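PDB 3SQZ: putative hydroxymethylglutaryl-CoA synthase from Streptococcus mutans, which probably catalyses the condensation of acetyl-CoA with acetoacetyl-CoA to give 3-hydroxy-3-methylglutaryl-CoA, and binds coenzyme A. Local coordinates for residues L88-L97 / G188-V196; A263-P271 / G309-L320. One frame throughout, in Å; residues are numbered along the deposited sequence. Where two conformers were deposited one is given.

Contact 1: residues L88-L97 / G188-V196; sequences LAAGSANEIL and GAGSIAMLV
Ser-191 and Ser-92 face each other where helix 85-94 lies on strand 188-198, and their hydroxyls form the one hydrogen bond across the contact: Ser-191 OG gives its proton to Ser-92 OG at 2.9 Å. Ser-92 in turn donates to its own helix. With chi1 at 67°, its OG is folded back to Ala-89 O, 2.9 Å away and 25° from that carbonyl's plane, an oxygen that also accepts from Ala-93 N.

Packing is tight around this pair because the residues are small. Ala-93 and Ala-193 bring their CA atoms to 5.2 Å, the Ala-193 methyl sits 3.4 Å from Ser-92 OG, and Ser-191 CB rests 3.4 Å from Leu-88 O. The segment axes consequently approach to 6.9 Å, crossing at -44°. Toward residue 97 the fit relaxes: Ile-96 touches Ala-193 and Leu-195 through CD1 alone, Leu-97 CD2 reaches Leu-195 CD1 at 4.1 Å, and both Ile-96 and Leu-97 are partly exposed. Ile-96 O there accepts from Lys-41 NZ on the adjacent strand 37-45.

The chain of hydrogen bonds from Ser-191 through Ser-92 to Ala-89 O thus commits both hydroxyl protons, so two buried polar groups are paired inside an otherwise apolar helix-on-sheet interface.

Contact 2: residues A263-P271 / G309-L320; sequences AFCFHLPFP and GNIYTGSLFLGL. With COA (coenzyme A), chain D.
The probable active site of this thiolase-fold enzyme includes the turn after strand 263-266, which carries His-267, the predicted proton donor/acceptor, and meets the loop from Asn-310 and the helix that follows it. His-267 and Ser-315 are each deposited in two conformers, and their very short separation is doubtful. In the conformers given, Ser-315 OG accepts a nearly straight bond from Leu-268 N (3.0 Å, 165°) and lies near the imidazole plane, at the ND1 edge. There a water lies within bonding distance of His-267 ND1 and Tyr-312 O and accepts from Leu-316 N. Pro-269 CD covers one face of the imidazole, 3.4 Å above its plane.

Asn-310, predicted to bind 3-hydroxy-3-methylglutaryl-CoA, lays its amide beside Pro-269, with ND2 3.7 Å from Pro-269 CB; its CB meets Pro-269 O at 3.3 Å. Its OD1 accepts from Tyr-312 N at 2.9 Å, closing an Asx turn, although the donor stands 45° out of the carbonyl plane. Coenzyme A lies against the same turn: its methyl CEP is 3.5 Å from Phe-270 CZ, over a face of the ring toward the rim.

Farther from the site side-chain packing takes over, with one water bridging Phe-266 O and Leu-316 O. Leu-316 CD1 presses on Phe-266 C (3.5 Å), and Leu-268 CD1 lies against Gly-319 CA, where the missing side chain makes room. The axis of 315-320 makes 148° with that of strand 263-266, the sheet's outermost strand beside 335-342, while Phe-317 packs against helix 147-161.

Both contacts set a helix against the same mixed sheet, with centres 15 Å apart. Contact 2 is wholly buried and the more central, despite its outermost strand; contact 1 is buried except at its 96-97 end. They meet through strand 188-198: Ile-311 CG2 lies 3.4 Å from Ala-189 C, and Phe-317 CD1 lies 3.6 Å from Met-194 SD. Side chains alternate along that strand, so Ser-191, Ala-193 and Leu-195 serve contact 1 while Ile-192 and Met-194 turn toward residues 311-317, placing the two helices on opposite faces. Chemistry follows position. Contact 1 is small-residue packing with one serine pair, whereas contact 2, beside coenzyme A, gathers waters, backbone polar groups and predicted active-site residues.

Contact 1: residues L88-L97 / G188-V196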
loop_
_atom_site.group_PDB
_atom_site.type_symbol
_atom_site.label_atom_id
_atom_site.label_comp_id
_atom_site.label_asym_id
_atom_site.label_seq_id
_atom_site.Cartn_x
_atom_site.Cartn_y
_atom_site.Cartn_z
ATOM N N LEU A 88 4.283 -6.112 9.791
ATOM C CA LEU A 88 3.164 -5.317 9.295
ATOM C C LEU A 88 2.269 -6.170 8.396
ATOM O O LEU A 88 1.039 -6.103 8.496
ATOM C CB LEU A 88 3.656 -4.069 8.563
ATOM C CG LEU A 88 4.346 -3.023 9.442
ATOM C CD1 LEU A 88 4.989 -1.964 8.570
ATOM C CD2 LEU A 88 3.379 -2.399 10.449
ATOM N N ALA A 89 2.880 -6.978 7.527
ATOM C CA ALA A 89 2.111 -7.833 6.624
ATOM C C ALA A 89 1.267 -8.831 7.424
ATOM O O ALA A 89 0.064 -8.988 7.177
ATOM C CB ALA A 89 3.027 -8.554 5.655
ATOM N N ALA A 90 1.879 -9.483 8.410
ATOM C CA ALA A 90 1.153 -10.447 9.224
ATOM C C ALA A 90 0.035 -9.763 10.007
ATOM O O ALA A 90 -1.054 -10.314 10.143
ATOM C CB ALA A 90 2.105 -11.179 10.160
ATOM N N GLY A 91 0.298 -8.567 10.537
ATOM C CA GLY A 91 -0.726 -7.814 11.240
ATOM C C GLY A 91 -1.912 -7.501 10.346
ATOM O O GLY A 91 -3.067 -7.636 10.757
ATOM N N SER A 92 -1.645 -7.089 9.110
ATOM C CA SER A 92 -2.740 -6.713 8.221
ATOM C C SER A 92 -3.608 -7.925 7.882
ATOM O O SER A 92 -4.824 -7.813 7.781
ATOM C CB SER A 92 -2.224 -5.988 6.967
ATOM O OG SER A 92 -1.457 -6.822 6.109
ATOM N N ALA A 93 -2.989 -9.090 7.729
ATOM C CA ALA A 93 -3.746 -10.305 7.469
ATOM C C ALA A 93 -4.522 -10.753 8.714
ATOM O O ALA A 93 -5.644 -11.251 8.623
ATOM C CB ALA A 93 -2.819 -11.401 7.003
ATOM N N ASN A 94 -3.914 -10.576 9.880
ATOM C CA ASN A 94 -4.556 -10.960 11.128
ATOM C C ASN A 94 -5.861 -10.193 11.342
ATOM O O ASN A 94 -6.768 -10.683 12.006
ATOM C CB ASN A 94 -3.584 -10.717 12.277
ATOM C CG ASN A 94 -4.089 -11.243 13.593
ATOM O OD1 ASN A 94 -4.318 -12.439 13.760
ATOM N ND2 ASN A 94 -4.245 -10.349 14.548
ATOM N N GLU A 95 -5.951 -8.997 10.757
ATOM C CA GLU A 95 -7.157 -8.179 10.821
ATOM C C GLU A 95 -8.365 -8.859 10.176
ATOM O O GLU A 95 -9.501 -8.583 10.565
ATOM C CB GLU A 95 -6.923 -6.831 10.121
ATOM C CG GLU A 95 -5.973 -5.872 10.822
ATOM C CD GLU A 95 -6.651 -5.067 11.924
ATOM O OE1 GLU A 95 -7.681 -4.413 11.655
ATOM O OE2 GLU A 95 -6.141 -5.071 13.059
ATOM N N ILE A 96 -8.134 -9.715 9.179
ATOM C CA ILE A 96 -9.233 -10.202 8.346
ATOM C C ILE A 96 -9.409 -11.719 8.244
ATOM O O ILE A 96 -10.482 -12.176 7.878
ATOM C CB ILE A 96 -9.159 -9.623 6.907
ATOM C CG1 ILE A 96 -7.796 -9.912 6.265
ATOM C CG2 ILE A 96 -9.456 -8.129 6.926
ATOM C CD1 ILE A 96 -7.767 -9.729 4.751
ATOM N N LEU A 97 -8.383 -12.507 8.550
ATOM C CA LEU A 97 -8.481 -13.944 8.262
ATOM C C LEU A 97 -9.237 -14.732 9.317
ATOM O O LEU A 97 -9.033 -14.553 10.511
ATOM C CB LEU A 97 -7.108 -14.581 8.092
ATOM C CG LEU A 97 -6.279 -14.081 6.912
ATOM C CD1 LEU A 97 -5.022 -14.921 6.772
ATOM C CD2 LEU A 97 -7.077 -14.044 5.608
ATOM N N GLY A 188 6.800 6.803 5.425
ATOM C CA GLY A 188 5.597 6.168 5.930
ATOM C C GLY A 188 5.806 4.683 6.136
ATOM O O GLY A 188 6.896 4.154 5.892
ATOM N N ALA A 189 4.766 4.002 6.602
ATOM C CA ALA A 189 4.864 2.573 6.878
ATOM C C ALA A 189 3.473 1.976 6.944
ATOM O O ALA A 189 2.568 2.578 7.523
ATOM C CB ALA A 189 5.587 2.331 8.190
ATOM N N GLY A 190 3.289 0.788 6.370
ATOM C CA GLY A 190 2.018 0.111 6.502
ATOM C C GLY A 190 1.901 -1.073 5.576
ATOM O O GLY A 190 2.733 -1.276 4.685
ATOM N N SER A 191 0.855 -1.855 5.798
ATOM C CA SER A 191 0.572 -3.017 4.965
ATOM C C SER A 191 -0.918 -3.157 4.742
ATOM O O SER A 191 -1.712 -3.055 5.681
ATOM C CB SER A 191 1.081 -4.302 5.618
ATOM O OG SER A 191 0.715 -5.444 4.847
ATOM N N ILE A 192 -1.275 -3.432 3.492
ATOM C CA ILE A 192 -2.612 -3.834 3.095
ATOM C C ILE A 192 -2.625 -5.343 2.867
ATOM O O ILE A 192 -1.711 -5.885 2.239
ATOM C CB ILE A 192 -3.020 -3.125 1.783
ATOM C CG1 ILE A 192 -3.319 -1.644 2.056
ATOM C CG2 ILE A 192 -4.190 -3.837 1.112
ATOM C CD1 ILE A 192 -4.673 -1.369 2.665
ATOM N N ALA A 193 -3.637 -6.018 3.399
ATOM C CA ALA A 193 -3.889 -7.428 3.096
ATOM C C ALA A 193 -5.187 -7.519 2.310
ATOM O O ALA A 193 -6.176 -6.885 2.672
ATOM C CB ALA A 193 -4.000 -8.238 4.377
ATOM N N MET A 194 -5.190 -8.307 1.240
ATOM C CA MET A 194 -6.393 -8.539 0.448
ATOM C C MET A 194 -6.619 -10.034 0.314
ATOM O O MET A 194 -5.710 -10.769 -0.076
ATOM C CB MET A 194 -6.277 -7.877 -0.929
ATOM C CG MET A 194 -6.290 -6.365 -0.832
ATOM S SD MET A 194 -5.969 -5.478 -2.367
ATOM C CE MET A 194 -4.217 -5.790 -2.560
ATOM N N LEU A 195 -7.813 -10.483 0.671
ATOM C CA LEU A 195 -8.204 -11.865 0.471
ATOM C C LEU A 195 -8.989 -11.952 -0.820
ATOM O O LEU A 195 -10.017 -11.274 -0.973
ATOM C CB LEU A 195 -9.050 -12.340 1.641
ATOM C CG LEU A 195 -9.439 -13.817 1.568
ATOM C CD1 LEU A 195 -8.216 -14.719 1.771
ATOM C CD2 LEU A 195 -10.520 -14.128 2.576
ATOM N N VAL A 196 -8.506 -12.779 -1.743
ATOM C CA VAL A 196 -9.128 -12.933 -3.047
ATOM C C VAL A 196 -9.814 -14.291 -3.125
ATOM O O VAL A 196 -9.215 -15.303 -2.763
ATOM C CB VAL A 196 -8.071 -12.793 -4.166
ATOM C CG1 VAL A 196 -8.688 -13.062 -5.543
ATOM C CG2 VAL A 196 -7.423 -11.414 -4.100
#

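Contact 2: residues A263-P271 / G309-L320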
loop_
_atom_site.group_PDB
_atom_site.type_symbol
_atom_site.label_atom_id
_atom_site.label_comp_id
_atom_site.label_asym_id
_atom_site.label_seq_id
_atom_site.Cartn_x
_atom_site.Cartn_y
_atom_site.Cartn_z
ATOM N N ALA A 263 -15.579 6.335 -9.393
ATOM C CA ALA A 263 -14.393 6.784 -8.670
ATOM C C ALA A 263 -13.154 6.317 -9.411
ATOM O O ALA A 263 -13.166 5.272 -10.085
ATOM C CB ALA A 263 -14.386 6.238 -7.253
ATOM N N PHE A 264 -12.083 7.089 -9.269
ATOM C CA PHE A 264 -10.772 6.725 -9.798
ATOM C C PHE A 264 -9.781 6.743 -8.639
ATOM O O PHE A 264 -9.725 7.727 -7.896
ATOM C CB PHE A 264 -10.345 7.721 -10.889
ATOM C CG PHE A 264 -9.585 7.092 -12.046
ATOM C CD1 PHE A 264 -8.367 6.465 -11.835
ATOM C CD2 PHE A 264 -10.079 7.149 -13.348
ATOM C CE1 PHE A 264 -7.667 5.882 -12.888
ATOM C CE2 PHE A 264 -9.381 6.577 -14.411
ATOM C CZ PHE A 264 -8.166 5.946 -14.184
ATOM N N CYS A 265 -9.027 5.658 -8.464
ATOM C CA CYS A 265 -8.007 5.555 -7.414
ATOM C C CYS A 265 -6.621 5.581 -8.033
ATOM O O CYS A 265 -6.396 4.990 -9.089
ATOM C CB CYS A 265 -8.165 4.261 -6.625
ATOM S SG CYS A 265 -9.661 4.186 -5.636
ATOM N N PHE A 266 -5.701 6.249 -7.347
ATOM C CA PHE A 266 -4.340 6.433 -7.823
ATOM C C PHE A 266 -3.326 5.962 -6.810
ATOM O O PHE A 266 -3.569 5.968 -5.613
ATOM C CB PHE A 266 -4.081 7.914 -8.100
ATOM C CG PHE A 266 -5.044 8.508 -9.073
ATOM C CD1 PHE A 266 -4.751 8.551 -10.425
ATOM C CD2 PHE A 266 -6.273 8.984 -8.643
ATOM C CE1 PHE A 266 -5.659 9.075 -11.328
ATOM C CE2 PHE A 266 -7.188 9.504 -9.542
ATOM C CZ PHE A 266 -6.879 9.559 -10.886
ATOM N N HIS A 267 -2.155 5.576 -7.281
ATOM C CA HIS A 267 -1.023 5.341 -6.415
ATOM C C HIS A 267 -0.776 6.609 -5.580
ATOM O O HIS A 267 -0.909 7.724 -6.112
ATOM C CB HIS A 267 0.190 4.986 -7.276
ATOM C CG HIS A 267 1.465 4.940 -6.509
ATOM N ND1 HIS A 267 1.587 4.250 -5.323
ATOM C CD2 HIS A 267 2.666 5.518 -6.740
ATOM C CE1 HIS A 267 2.811 4.409 -4.855
ATOM N NE2 HIS A 267 3.486 5.170 -5.697
ATOM N N LEU A 268 -0.402 6.446 -4.311
ATOM C CA LEU A 268 -0.397 7.544 -3.337
ATOM C C LEU A 268 0.914 7.699 -2.559
ATOM O O LEU A 268 0.964 7.503 -1.345
ATOM C CB LEU A 268 -1.567 7.365 -2.354
ATOM C CG LEU A 268 -2.877 8.030 -2.765
ATOM C CD1 LEU A 268 -4.050 7.469 -1.983
ATOM C CD2 LEU A 268 -2.752 9.521 -2.543
ATOM N N PRO A 269 1.993 8.072 -3.252
ATOM C CA PRO A 269 3.237 8.345 -2.519
ATOM C C PRO A 269 3.112 9.615 -1.682
ATOM O O PRO A 269 3.750 9.737 -0.644
ATOM C CB PRO A 269 4.274 8.513 -3.633
ATOM C CG PRO A 269 3.481 8.942 -4.821
ATOM C CD PRO A 269 2.129 8.290 -4.701
ATOM N N PHE A 270 2.295 10.549 -2.159
ATOM C CA PHE A 270 1.838 11.702 -1.390
ATOM C C PHE A 270 0.585 12.211 -2.108
ATOM O O PHE A 270 0.470 12.067 -3.322
ATOM C CB PHE A 270 2.928 12.772 -1.225
ATOM C CG PHE A 270 3.532 13.275 -2.519
ATOM C CD1 PHE A 270 3.175 14.516 -3.040
ATOM C CD2 PHE A 270 4.489 12.527 -3.198
ATOM C CE1 PHE A 270 3.748 14.992 -4.211
ATOM C CE2 PHE A 270 5.058 12.993 -4.375
ATOM C CZ PHE A 270 4.691 14.229 -4.877
ATOM N N PRO A 271 -0.382 12.767 -1.362
ATOM C CA PRO A 271 -1.668 13.033 -2.017
ATOM C C PRO A 271 -1.628 14.079 -3.130
ATOM O O PRO A 271 -2.428 13.971 -4.055
ATOM C CB PRO A 271 -2.571 13.467 -0.859
ATOM C CG PRO A 271 -1.991 12.769 0.325
ATOM C CD PRO A 271 -0.498 12.838 0.104
ATOM N N GLY A 309 1.224 8.733 5.239
ATOM C CA GLY A 309 2.362 8.904 4.361
ATOM C C GLY A 309 2.425 7.831 3.292
ATOM O O GLY A 309 1.433 7.165 2.990
ATOM N N ASN A 310 3.608 7.672 2.717
ATOM C CA ASN A 310 3.847 6.743 1.619
ATOM C C ASN A 310 4.048 5.331 2.150
ATOM O O ASN A 310 4.872 5.114 3.038
ATOM C CB ASN A 310 5.115 7.225 0.909
ATOM C CG ASN A 310 5.389 6.523 -0.402
ATOM O OD1 ASN A 310 4.659 5.628 -0.827
ATOM N ND2 ASN A 310 6.453 6.957 -1.066
ATOM N N ILE A 311 3.309 4.369 1.596
ATOM C CA ILE A 311 3.520 2.964 1.940
ATOM C C ILE A 311 3.852 2.130 0.707
ATOM O O ILE A 311 3.639 0.916 0.680
ATOM C CB ILE A 311 2.366 2.362 2.795
ATOM C CG1 ILE A 311 1.061 2.216 2.001
ATOM C CG2 ILE A 311 2.171 3.204 4.062
ATOM C CD1 ILE A 311 0.022 1.370 2.717
ATOM N N TYR A 312 4.412 2.796 -0.302
ATOM C CA TYR A 312 4.891 2.125 -1.507
ATOM C C TYR A 312 3.827 1.181 -2.106
ATOM O O TYR A 312 2.775 1.664 -2.559
ATOM C CB TYR A 312 6.236 1.427 -1.262
ATOM C CG TYR A 312 7.454 2.309 -0.985
ATOM C CD1 TYR A 312 7.580 3.601 -1.507
ATOM C CD2 TYR A 312 8.519 1.799 -0.245
ATOM C CE1 TYR A 312 8.737 4.353 -1.273
ATOM C CE2 TYR A 312 9.659 2.529 -0.017
ATOM C CZ TYR A 312 9.770 3.805 -0.529
ATOM O OH TYR A 312 10.905 4.551 -0.307
ATOM N N THR A 313 4.074 -0.132 -2.130
ATOM C CA THR A 313 3.151 -1.053 -2.798
ATOM C C THR A 313 1.713 -0.946 -2.318
ATOM O O THR A 313 0.782 -1.160 -3.089
ATOM C CB THR A 313 3.587 -2.538 -2.659
ATOM O OG1 THR A 313 3.647 -2.907 -1.274
ATOM C CG2 THR A 313 4.925 -2.799 -3.360
ATOM N N GLY A 314 1.519 -0.650 -1.043
ATOM C CA GLY A 314 0.174 -0.619 -0.514
ATOM C C GLY A 314 -0.587 0.666 -0.766
ATOM O O GLY A 314 -1.783 0.727 -0.489
ATOM N N SER A 315 0.060 1.689 -1.317
ATOM C CA SER A 315 -0.551 3.014 -1.302
ATOM C C SER A 315 -1.827 3.120 -2.139
ATOM O O SER A 315 -2.803 3.713 -1.687
ATOM C CB SER A 315 0.456 4.085 -1.698
ATOM O OG SER A 315 0.809 3.944 -3.059
ATOM N N LEU A 316 -1.837 2.530 -3.333
ATOM C CA LEU A 316 -3.031 2.523 -4.170
ATOM C C LEU A 316 -4.192 1.869 -3.420
ATOM O O LEU A 316 -5.331 2.351 -3.451
ATOM C CB LEU A 316 -2.753 1.746 -5.456
ATOM C CG LEU A 316 -3.950 1.458 -6.370
ATOM C CD1 LEU A 316 -4.588 2.735 -6.908
ATOM C CD2 LEU A 316 -3.517 0.553 -7.518
ATOM N N PHE A 317 -3.902 0.773 -2.729
ATOM C CA PHE A 317 -4.926 -0.022 -2.068
ATOM C C PHE A 317 -5.393 0.585 -0.757
ATOM O O PHE A 317 -6.551 0.440 -0.390
ATOM C CB PHE A 317 -4.446 -1.462 -1.950
ATOM C CG PHE A 317 -4.126 -2.035 -3.285
ATOM C CD1 PHE A 317 -5.153 -2.421 -4.124
ATOM C CD2 PHE A 317 -2.819 -2.065 -3.764
ATOM C CE1 PHE A 317 -4.890 -2.888 -5.397
ATOM C CE2 PHE A 317 -2.544 -2.538 -5.038
ATOM C CZ PHE A 317 -3.582 -2.954 -5.853
ATOM N N LEU A 318 -4.501 1.302 -0.082
ATOM C CA LEU A 318 -4.893 2.122 1.053
ATOM C C LEU A 318 -5.883 3.200 0.589
ATOM O O LEU A 318 -6.864 3.486 1.271
ATOM C CB LEU A 318 -3.663 2.749 1.717
ATOM C CG LEU A 318 -3.958 3.683 2.897
ATOM C CD1 LEU A 318 -4.671 2.952 4.027
ATOM C CD2 LEU A 318 -2.663 4.315 3.390
ATOM N N GLY A 319 -5.627 3.801 -0.570
ATOM C CA GLY A 319 -6.561 4.768 -1.116
ATOM C C GLY A 319 -7.904 4.147 -1.463
ATOM O O GLY A 319 -8.953 4.760 -1.242
ATOM N N LEU A 320 -7.893 2.935 -2.022
ATOM C CA LEU A 320 -9.139 2.212 -2.261
ATOM C C LEU A 320 -9.906 2.033 -0.940
ATOM O O LEU A 320 -11.107 2.295 -0.851
ATOM C CB LEU A 320 -8.855 0.856 -2.910
ATOM C CG LEU A 320 -10.070 -0.062 -3.076
ATOM C CD1 LEU A 320 -11.147 0.531 -4.002
ATOM C CD2 LEU A 320 -9.636 -1.440 -3.565
HETATM N N1A COA D . 3.040 26.654 0.459
HETATM C C2A COA D . 2.394 25.785 -0.347
HETATM N N3A COA D . 3.115 24.920 -1.151
HETATM C C4A COA D . 4.475 24.950 -1.120
HETATM C C5A COA D . 5.150 25.846 -0.291
HETATM C C6A COA D . 4.449 26.686 0.490
HETATM N N6A COA D . 5.128 27.607 1.352
HETATM N N7A COA D . 6.498 25.662 -0.458
HETATM C C8A COA D . 6.680 24.692 -1.360
HETATM N N9A COA D . 5.394 24.270 -1.779
HETATM C C1B COA D . 5.111 23.135 -2.647
HETATM C C2B COA D . 5.075 23.180 -4.199
HETATM O O2B COA D . 4.935 24.246 -5.025
HETATM C C3B COA D . 4.686 21.748 -4.519
HETATM O O3B COA D . 3.534 21.347 -5.150
HETATM P P3B COA D . 3.323 21.504 -6.672
HETATM O O7A COA D . 4.152 20.393 -7.416
HETATM O O8A COA D . 1.791 21.278 -6.873
HETATM O O9A COA D . 3.742 22.884 -7.110
HETATM C C4B COA D . 5.352 21.003 -3.426
HETATM O O4B COA D . 4.926 21.741 -2.262
HETATM C C5B COA D . 6.644 20.269 -3.540
HETATM O O5B COA D . 7.605 21.277 -3.701
HETATM P P1A COA D . 9.127 20.895 -3.895
HETATM O O1A COA D . 9.289 19.932 -5.138
HETATM O O2A COA D . 9.952 22.155 -4.067
HETATM O O3A COA D . 9.546 20.119 -2.568
HETATM P P2A COA D . 10.818 19.177 -2.438
HETATM O O4A COA D . 12.007 19.704 -3.324
HETATM O O5A COA D . 11.240 19.114 -0.988
HETATM O O6A COA D . 10.425 17.709 -2.939
HETATM C CBP COA D . 9.012 15.772 -3.329
HETATM C CCP COA D . 9.120 17.201 -2.857
HETATM C CDP COA D . 9.393 15.709 -4.769
HETATM C CEP COA D . 7.597 15.269 -3.169
HETATM C CAP COA D . 9.948 14.949 -2.490
HETATM O OAP COA D . 9.478 14.778 -1.214
HETATM C C9P COA D . 10.300 13.620 -3.127
HETATM O O9P COA D . 11.082 13.522 -4.067
HETATM N N8P COA D . 9.679 12.435 -2.509
HETATM C C7P COA D . 9.790 11.122 -3.116
HETATM C C6P COA D . 8.965 10.957 -4.375
HETATM C C5P COA D . 8.977 9.529 -4.921
HETATM O O5P COA D . 9.236 8.586 -4.209
HETATM N N4P COA D . 8.582 9.313 -6.288
HETATM C C3P COA D . 8.481 7.942 -6.810
HETATM C C2P COA D . 7.097 7.439 -7.111
HETATM S S1P COA D . 6.052 8.528 -8.023
HETATM O O HOH W 1 -5.798 5.060 -4.211
HETATM O O HOH W 2 0.538 1.561 -4.713
HETATM O O HOH W 3 -0.303 6.322 0.953
HETATM O O HOH W 4 0.498 9.553 0.751
#